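Long-range contacts in hydrazine synthase subunit alpha (Candidatus Kuenenia stuttgartiensis, PDB 5C2V), which condenses hydroxylamine, formed in the gamma subunit, with ammonia to give hydrazine, the second half-reaction of the anammox hydrazine synthase complex: residues I53-I59 against A77-P82; G102-W106 against T119-C125; T643-R648 against Q766-I770. All blocks are in the same frame, centred on the assembly; numbering follows the deposited sequence.

Contact 1 (I53-I59 against A77-P82); sequences IPEGSRI and ATAFDP. With BET (trimethyl glycine), chain B.
A trimethyl glycine pocket in the six-bladed beta-propeller shows how a turn leading into one blade packs against the first strand of the next. Pro54-Ser57 form a type II beta turn, with Glu55 at phi/psi -53/129 and Gly56 at 86/23, where a CB would strike the preceding carbonyl. Ser57 OG closes on Pro54 O at a very short 2.4 Å. Gly56 lies nearest Thr78 (CA atoms 4.9 Å apart) and Arg58 nearest Ala79 (5.1 Å). Thr78, chi1 m, receives Gly56 N on OG1 (3.2 Å), and Ala79 N donates to Ser57 O (2.8 Å). Pro54 CD lies over the Phe80 ring, 3.5 Å from its centroid, a CH-pi contact. Ile59 CG1 meets Ala79 CB at 3.8 Å. Arg58 NH1 gives a weak hydrogen bond to OXT of trimethyl glycine (3.3 Å), while Arg58 NE is held by Gln36; Gly56 O lies 3.6 Å from ligand C2. Strand 58-63 joins 31-37 in one blade, whereas 76-84 pairs with 90-97 in the next and Phe80 packs against Thr35 and Gln384.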
# COMPACT_ATOMS: atom_id res chain seq x y z
N ILE D 53 -1.30 -3.36 -32.05
CA ILE D 53 -1.32 -3.57 -33.49
C ILE D 53 -0.67 -2.36 -34.12
O ILE D 53 -1.35 -1.44 -34.56
CB ILE D 53 -2.75 -3.77 -34.04
CG1 ILE D 53 -3.53 -4.77 -33.19
CG2 ILE D 53 -2.70 -4.22 -35.49
CD1 ILE D 53 -4.94 -5.02 -33.68
N PRO D 54 0.67 -2.37 -34.17
CA PRO D 54 1.44 -1.21 -34.64
C PRO D 54 1.23 -0.99 -36.12
O PRO D 54 2.05 -1.38 -36.94
CB PRO D 54 2.89 -1.61 -34.33
CG PRO D 54 2.88 -3.10 -34.32
CD PRO D 54 1.54 -3.49 -33.77
N GLU D 55 0.09 -0.39 -36.46
CA GLU D 55 -0.31 -0.17 -37.85
C GLU D 55 0.78 0.54 -38.65
O GLU D 55 1.30 1.57 -38.24
CB GLU D 55 -1.61 0.64 -37.89
CG GLU D 55 -2.06 1.03 -39.29
CD GLU D 55 -3.41 1.71 -39.29
OE1 GLU D 55 -4.26 1.35 -38.45
OE2 GLU D 55 -3.62 2.62 -40.12
N GLY D 56 1.11 -0.03 -39.80
CA GLY D 56 2.13 0.52 -40.68
C GLY D 56 3.54 0.08 -40.32
O GLY D 56 4.51 0.75 -40.67
N SER D 57 3.65 -1.05 -39.63
CA SER D 57 4.95 -1.55 -39.19
C SER D 57 5.44 -2.70 -40.06
O SER D 57 4.64 -3.50 -40.57
CB SER D 57 4.89 -2.01 -37.74
OG SER D 57 4.45 -0.96 -36.91
N ARG D 58 6.75 -2.78 -40.23
CA ARG D 58 7.34 -3.81 -41.08
C ARG D 58 8.37 -4.65 -40.32
O ARG D 58 9.03 -4.15 -39.41
CB ARG D 58 7.99 -3.18 -42.31
CG ARG D 58 9.16 -2.27 -41.99
CD ARG D 58 9.57 -1.44 -43.19
NE ARG D 58 10.86 -0.78 -42.98
CZ ARG D 58 11.40 0.09 -43.82
NH1 ARG D 58 10.76 0.42 -44.93
NH2 ARG D 58 12.57 0.64 -43.55
N ILE D 59 8.49 -5.91 -40.70
CA ILE D 59 9.51 -6.78 -40.13
C ILE D 59 10.70 -6.86 -41.08
O ILE D 59 10.53 -7.14 -42.26
CB ILE D 59 8.97 -8.20 -39.85
CG1 ILE D 59 7.77 -8.13 -38.91
CG2 ILE D 59 10.06 -9.09 -39.28
CD1 ILE D 59 7.22 -9.48 -38.54
N ALA D 77 0.47 -4.83 -44.64
CA ALA D 77 0.28 -3.46 -44.19
C ALA D 77 0.84 -3.29 -42.78
O ALA D 77 1.48 -2.29 -42.46
CB ALA D 77 -1.19 -3.07 -44.24
N THR D 78 0.58 -4.29 -41.94
CA THR D 78 1.07 -4.30 -40.57
C THR D 78 1.70 -5.65 -40.25
O THR D 78 1.06 -6.69 -40.41
CB THR D 78 -0.06 -4.01 -39.56
OG1 THR D 78 -0.64 -2.73 -39.84
CG2 THR D 78 0.48 -4.02 -38.14
N ALA D 79 2.95 -5.64 -39.80
CA ALA D 79 3.63 -6.88 -39.43
C ALA D 79 4.55 -6.67 -38.23
O ALA D 79 5.29 -5.69 -38.17
CB ALA D 79 4.41 -7.42 -40.60
N PHE D 80 4.51 -7.61 -37.29
CA PHE D 80 5.28 -7.50 -36.05
C PHE D 80 5.39 -8.83 -35.32
O PHE D 80 4.92 -9.86 -35.81
CB PHE D 80 4.65 -6.44 -35.14
CG PHE D 80 3.21 -6.71 -34.79
CD1 PHE D 80 2.19 -6.39 -35.69
CD2 PHE D 80 2.87 -7.26 -33.57
CE1 PHE D 80 0.87 -6.64 -35.37
CE2 PHE D 80 1.54 -7.51 -33.25
CZ PHE D 80 0.54 -7.20 -34.15
N ASP D 81 6.00 -8.79 -34.14
CA ASP D 81 6.21 -9.97 -33.29
C ASP D 81 6.95 -11.12 -33.97
O ASP D 81 6.38 -12.18 -34.21
CB ASP D 81 4.86 -10.49 -32.76
CG ASP D 81 4.31 -9.64 -31.64
OD1 ASP D 81 5.11 -8.98 -30.94
OD2 ASP D 81 3.08 -9.64 -31.44
N PRO D 82 8.24 -10.91 -34.29
CA PRO D 82 9.04 -11.98 -34.90
C PRO D 82 9.42 -13.08 -33.91
O PRO D 82 9.79 -12.78 -32.78
CB PRO D 82 10.30 -11.25 -35.39
CG PRO D 82 10.01 -9.77 -35.23
CD PRO D 82 9.03 -9.68 -34.12
N BET B . 4.69 -0.95 -45.47
CA BET B . 5.47 -0.24 -46.57
C BET B . 6.90 0.27 -45.99
O BET B . 6.98 1.51 -45.87
OXT BET B . 7.72 -0.65 -45.75
C1 BET B . 3.20 -0.87 -45.75
C2 BET B . 4.95 -0.31 -44.10
C3 BET B . 5.05 -2.43 -45.45

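Contact 2 (G102-W106 against T119-C125); sequences GCQIW and TDLKGTC
Gln104 illustrates how one folded side chain can organise a passing loop. Its chi1 and chi2 are both m (-55° and -76°), which folds the amide into the curve of 119-125. There Gln104 NE2 donates to Leu121 O at 2.6 Å, with a further bond to Gly101 O, and Gln104 OE1 accepts from Thr119 OG1 at 3.0 Å. Thr119 adopts chi1 p (51°), so that the same hydroxyl also receives Ile105 N, in a very short 2.5 Å bond; Thr119 N returns a weak one to Ile105 O (3.3 Å). This is a blade-to-blade joint of the beta-propeller: 103-109 is the third strand of one four-stranded blade, and Asp120-Gly123 carry the chain from its outer edge to 124-131, the first strand of the next. Gly123 has phi/psi 143/-162, at which a CB would be jammed against the preceding carbonyl oxygen. At the far end of the loop Cys125 N donates to Cys103 O (3.2 Å). The CA atoms of Gln104 and Cys125 are 5.0 Å apart. The two cysteines are not a disulfide: Cys103 CB is already 6.1 Å from Cys125 CB, and Cys103 SG lies 7.0 Å from Cys125 SG, with chi1 t and m respectively. Ile105, m for both chi angles, sets CG1 3.7 Å from Cys125 CB, and Phe168 of strand 154-171 packs against Ile105, Thr119 and Cys125.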
# COMPACT_ATOMS: atom_id res chain seq x y z
N GLY D 102 -7.63 -9.39 -41.41
CA GLY D 102 -7.42 -9.03 -40.02
C GLY D 102 -5.99 -9.29 -39.58
O GLY D 102 -5.13 -9.61 -40.40
N CYS D 103 -5.74 -9.17 -38.28
CA CYS D 103 -4.41 -9.43 -37.75
C CYS D 103 -4.31 -10.89 -37.33
O CYS D 103 -4.96 -11.32 -36.37
CB CYS D 103 -4.10 -8.51 -36.57
SG CYS D 103 -2.40 -8.61 -35.97
N GLN D 104 -3.50 -11.65 -38.05
CA GLN D 104 -3.44 -13.09 -37.87
C GLN D 104 -2.01 -13.59 -37.69
O GLN D 104 -1.06 -12.81 -37.72
CB GLN D 104 -4.09 -13.79 -39.07
CG GLN D 104 -5.52 -13.35 -39.37
CD GLN D 104 -6.53 -13.93 -38.41
OE1 GLN D 104 -6.19 -14.71 -37.51
NE2 GLN D 104 -7.80 -13.57 -38.59
N ILE D 105 -1.88 -14.90 -37.50
CA ILE D 105 -0.57 -15.52 -37.37
C ILE D 105 -0.08 -16.03 -38.73
O ILE D 105 -0.82 -16.69 -39.45
CB ILE D 105 -0.59 -16.69 -36.37
CG1 ILE D 105 -1.08 -16.21 -35.00
CG2 ILE D 105 0.78 -17.33 -36.25
CD1 ILE D 105 -0.17 -15.19 -34.35
N TRP D 106 1.16 -15.70 -39.07
CA TRP D 106 1.75 -16.11 -40.33
C TRP D 106 3.14 -16.69 -40.08
O TRP D 106 3.69 -16.53 -38.99
CB TRP D 106 1.84 -14.94 -41.30
CG TRP D 106 0.54 -14.21 -41.52
CD1 TRP D 106 -0.08 -13.36 -40.65
CD2 TRP D 106 -0.27 -14.25 -42.70
NE1 TRP D 106 -1.24 -12.88 -41.21
CE2 TRP D 106 -1.38 -13.41 -42.47
CE3 TRP D 106 -0.18 -14.91 -43.93
CZ2 TRP D 106 -2.39 -13.21 -43.41
CZ3 TRP D 106 -1.18 -14.72 -44.87
CH2 TRP D 106 -2.27 -13.88 -44.60
N THR D 119 -3.55 -18.56 -38.98
CA THR D 119 -4.81 -18.33 -38.28
C THR D 119 -5.84 -17.53 -39.08
O THR D 119 -5.53 -16.48 -39.64
CB THR D 119 -4.58 -17.58 -36.95
OG1 THR D 119 -3.79 -16.41 -37.18
CG2 THR D 119 -3.87 -18.47 -35.95
N ASP D 120 -7.06 -18.06 -39.17
CA ASP D 120 -8.19 -17.32 -39.72
C ASP D 120 -9.10 -16.69 -38.65
O ASP D 120 -10.17 -16.18 -38.97
CB ASP D 120 -9.03 -18.21 -40.64
CG ASP D 120 -9.70 -17.42 -41.75
OD1 ASP D 120 -9.18 -16.34 -42.10
OD2 ASP D 120 -10.74 -17.87 -42.26
N LEU D 121 -8.67 -16.75 -37.39
CA LEU D 121 -9.52 -16.43 -36.23
C LEU D 121 -10.29 -15.11 -36.37
O LEU D 121 -9.79 -14.15 -36.95
CB LEU D 121 -8.68 -16.37 -34.95
CG LEU D 121 -9.39 -15.96 -33.66
CD1 LEU D 121 -10.34 -17.06 -33.18
CD2 LEU D 121 -8.42 -15.57 -32.55
N LYS D 122 -11.51 -15.09 -35.84
CA LYS D 122 -12.31 -13.88 -35.86
C LYS D 122 -11.92 -13.14 -34.59
O LYS D 122 -12.37 -13.48 -33.50
CB LYS D 122 -13.80 -14.24 -35.88
CG LYS D 122 -14.78 -13.13 -36.22
CD LYS D 122 -16.21 -13.63 -36.05
CE LYS D 122 -16.41 -14.98 -36.73
NZ LYS D 122 -17.77 -15.55 -36.51
N GLY D 123 -11.10 -12.11 -34.76
CA GLY D 123 -10.43 -11.50 -33.62
C GLY D 123 -9.01 -11.07 -33.97
O GLY D 123 -8.65 -10.95 -35.14
N THR D 124 -8.20 -10.86 -32.93
CA THR D 124 -6.81 -10.46 -33.08
C THR D 124 -5.85 -11.55 -32.58
O THR D 124 -6.13 -12.23 -31.60
CB THR D 124 -6.53 -9.15 -32.31
OG1 THR D 124 -7.56 -8.20 -32.60
CG2 THR D 124 -5.18 -8.57 -32.71
N CYS D 125 -4.71 -11.69 -33.25
CA CYS D 125 -3.68 -12.66 -32.85
C CYS D 125 -2.29 -12.03 -32.86
O CYS D 125 -1.97 -11.24 -33.75
CB CYS D 125 -3.70 -13.88 -33.77
SG CYS D 125 -5.31 -14.66 -33.97

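Contact 3 (T643-R648 against Q766-I770); sequences TVDFRR and QWDNI. With CA (calcium ion), chain Z.
This buried, largely polar contact ties the start of helix 646-657, in the C-terminal heme domain, to a calcium-binding loop that follows helix 751-762. Asp645 is the helix N-cap: with chi1 t, its OD1 accepts weakly from Arg647 N (3.1 Å) and Arg648 N (3.3 Å), while OD2 takes Asn769 N at 2.8 Å. Asn769 ND2 donates to Val644 O (2.6 Å), and Phe646 N weakly to Trp767 O (3.4 Å). Arg647, chi1 m, centres a salt-bridge network with Asp645 and Asp768: Arg647 NH2 meets Asp645 OD2 and Arg647 NH1 meets Asp768 OD2, both at 2.7 Å, and NH1 also pairs with Asp774. Arg647 CG sits 3.5 Å from the centroid of the Trp767 six-membered ring, a CH-pi contact over the face. In an Asx turn Asp768 OD1 accepts Ile770 N (3.3 Å); the same OD1 binds calcium at 2.3 Å. Ile770 O coordinates the ion at 2.0 Å, and two waters, Gly772 and Asp774 complete the site.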
# COMPACT_ATOMS: atom_id res chain seq x y z
N THR D 643 -27.70 -17.58 -10.97
CA THR D 643 -27.03 -16.42 -10.40
C THR D 643 -28.03 -15.59 -9.60
O THR D 643 -29.23 -15.83 -9.67
CB THR D 643 -26.40 -15.53 -11.49
OG1 THR D 643 -25.51 -14.58 -10.89
CG2 THR D 643 -27.49 -14.78 -12.26
N VAL D 644 -27.53 -14.64 -8.82
CA VAL D 644 -28.40 -13.74 -8.07
C VAL D 644 -28.40 -12.35 -8.70
O VAL D 644 -27.37 -11.67 -8.73
CB VAL D 644 -27.97 -13.64 -6.60
CG1 VAL D 644 -28.93 -12.73 -5.84
CG2 VAL D 644 -27.93 -15.02 -5.96
N ASP D 645 -29.56 -11.94 -9.20
CA ASP D 645 -29.71 -10.62 -9.81
C ASP D 645 -30.51 -9.71 -8.89
O ASP D 645 -31.57 -10.09 -8.39
CB ASP D 645 -30.40 -10.75 -11.17
CG ASP D 645 -30.39 -9.45 -11.95
OD1 ASP D 645 -31.33 -8.64 -11.77
OD2 ASP D 645 -29.46 -9.24 -12.75
N PHE D 646 -30.01 -8.49 -8.67
CA PHE D 646 -30.61 -7.57 -7.71
C PHE D 646 -32.04 -7.18 -8.08
O PHE D 646 -32.90 -7.04 -7.21
CB PHE D 646 -29.76 -6.31 -7.58
CG PHE D 646 -30.25 -5.36 -6.52
CD1 PHE D 646 -29.93 -5.57 -5.19
CD2 PHE D 646 -31.02 -4.26 -6.86
CE1 PHE D 646 -30.38 -4.69 -4.21
CE2 PHE D 646 -31.47 -3.39 -5.89
CZ PHE D 646 -31.15 -3.60 -4.57
N ARG D 647 -32.29 -7.01 -9.37
CA ARG D 647 -33.60 -6.57 -9.85
C ARG D 647 -34.64 -7.69 -9.76
O ARG D 647 -35.78 -7.47 -9.36
CB ARG D 647 -33.50 -6.07 -11.29
CG ARG D 647 -32.39 -5.06 -11.50
CD ARG D 647 -31.93 -5.06 -12.94
NE ARG D 647 -31.33 -6.33 -13.33
CZ ARG D 647 -30.90 -6.61 -14.55
NH1 ARG D 647 -31.00 -5.71 -15.52
NH2 ARG D 647 -30.37 -7.80 -14.81
N ARG D 648 -34.22 -8.90 -10.14
CA ARG D 648 -35.12 -10.05 -10.17
C ARG D 648 -35.32 -10.69 -8.79
O ARG D 648 -36.41 -11.16 -8.48
CB ARG D 648 -34.58 -11.10 -11.14
CG ARG D 648 -35.52 -12.26 -11.40
CD ARG D 648 -34.77 -13.58 -11.35
NE ARG D 648 -33.61 -13.58 -12.25
CZ ARG D 648 -32.61 -14.45 -12.16
NH1 ARG D 648 -32.61 -15.38 -11.22
NH2 ARG D 648 -31.59 -14.38 -13.02
N GLN D 766 -23.60 -7.31 -7.30
CA GLN D 766 -23.88 -6.68 -8.59
C GLN D 766 -25.33 -6.21 -8.67
O GLN D 766 -26.10 -6.37 -7.73
CB GLN D 766 -23.59 -7.65 -9.74
CG GLN D 766 -22.13 -8.04 -9.89
CD GLN D 766 -21.73 -9.16 -8.95
OE1 GLN D 766 -22.56 -9.69 -8.21
NE2 GLN D 766 -20.45 -9.53 -8.97
N TRP D 767 -25.67 -5.63 -9.81
CA TRP D 767 -27.01 -5.15 -10.10
C TRP D 767 -27.56 -5.95 -11.27
O TRP D 767 -28.56 -6.66 -11.16
CB TRP D 767 -26.99 -3.65 -10.42
CG TRP D 767 -28.13 -3.16 -11.28
CD1 TRP D 767 -28.15 -3.07 -12.65
CD2 TRP D 767 -29.39 -2.64 -10.84
NE1 TRP D 767 -29.35 -2.56 -13.08
CE2 TRP D 767 -30.13 -2.28 -11.99
CE3 TRP D 767 -29.97 -2.45 -9.58
CZ2 TRP D 767 -31.41 -1.75 -11.91
CZ3 TRP D 767 -31.25 -1.93 -9.51
CH2 TRP D 767 -31.96 -1.58 -10.67
N ASP D 768 -26.87 -5.83 -12.41
CA ASP D 768 -27.23 -6.59 -13.59
C ASP D 768 -26.27 -7.76 -13.69
O ASP D 768 -25.11 -7.61 -14.06
CB ASP D 768 -27.14 -5.68 -14.82
CG ASP D 768 -27.95 -6.20 -15.98
OD1 ASP D 768 -27.94 -7.42 -16.22
OD2 ASP D 768 -28.60 -5.37 -16.65
N ASN D 769 -26.77 -8.95 -13.34
CA ASN D 769 -25.96 -10.16 -13.39
C ASN D 769 -26.24 -11.00 -14.62
O ASN D 769 -25.67 -12.07 -14.80
CB ASN D 769 -26.16 -10.99 -12.12
CG ASN D 769 -24.94 -10.97 -11.21
OD1 ASN D 769 -23.82 -10.71 -11.66
ND2 ASN D 769 -25.15 -11.24 -9.93
N ILE D 770 -27.15 -10.51 -15.47
CA ILE D 770 -27.47 -11.20 -16.72
C ILE D 770 -26.74 -10.53 -17.88
O ILE D 770 -27.09 -9.42 -18.28
CB ILE D 770 -28.98 -11.19 -16.99
CG1 ILE D 770 -29.74 -11.80 -15.81
CG2 ILE D 770 -29.30 -11.94 -18.28
CD1 ILE D 770 -31.24 -11.75 -15.95
CA CA Z . -27.83 -7.54 -18.55
O HOH W 1 -28.68 -5.31 -18.88
O HOH W 2 -25.57 -6.76 -18.58

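Along the chain the three contacts follow one another in series, each closing before the next opens. Contacts 1 and 2 are neighbours, with centres 13 Å apart, and share the blade made of strands 76-84, 90-97, 103-109 and 116-117: one joins it to the preceding blade, the other to the following one. They touch directly, Ile53 CD1 lying 3.7 Å from Thr124 CG2 and Phe80 CZ 3.7 Å from Cys103 SG, so packing runs continuously across three blades. Contact 3 belongs to the C-terminal domain with the bis-histidine heme, its centre 43 Å from contact 1 and 35 Å from contact 2. The set thus samples the propeller and the bis-histidine heme domain as separate modules.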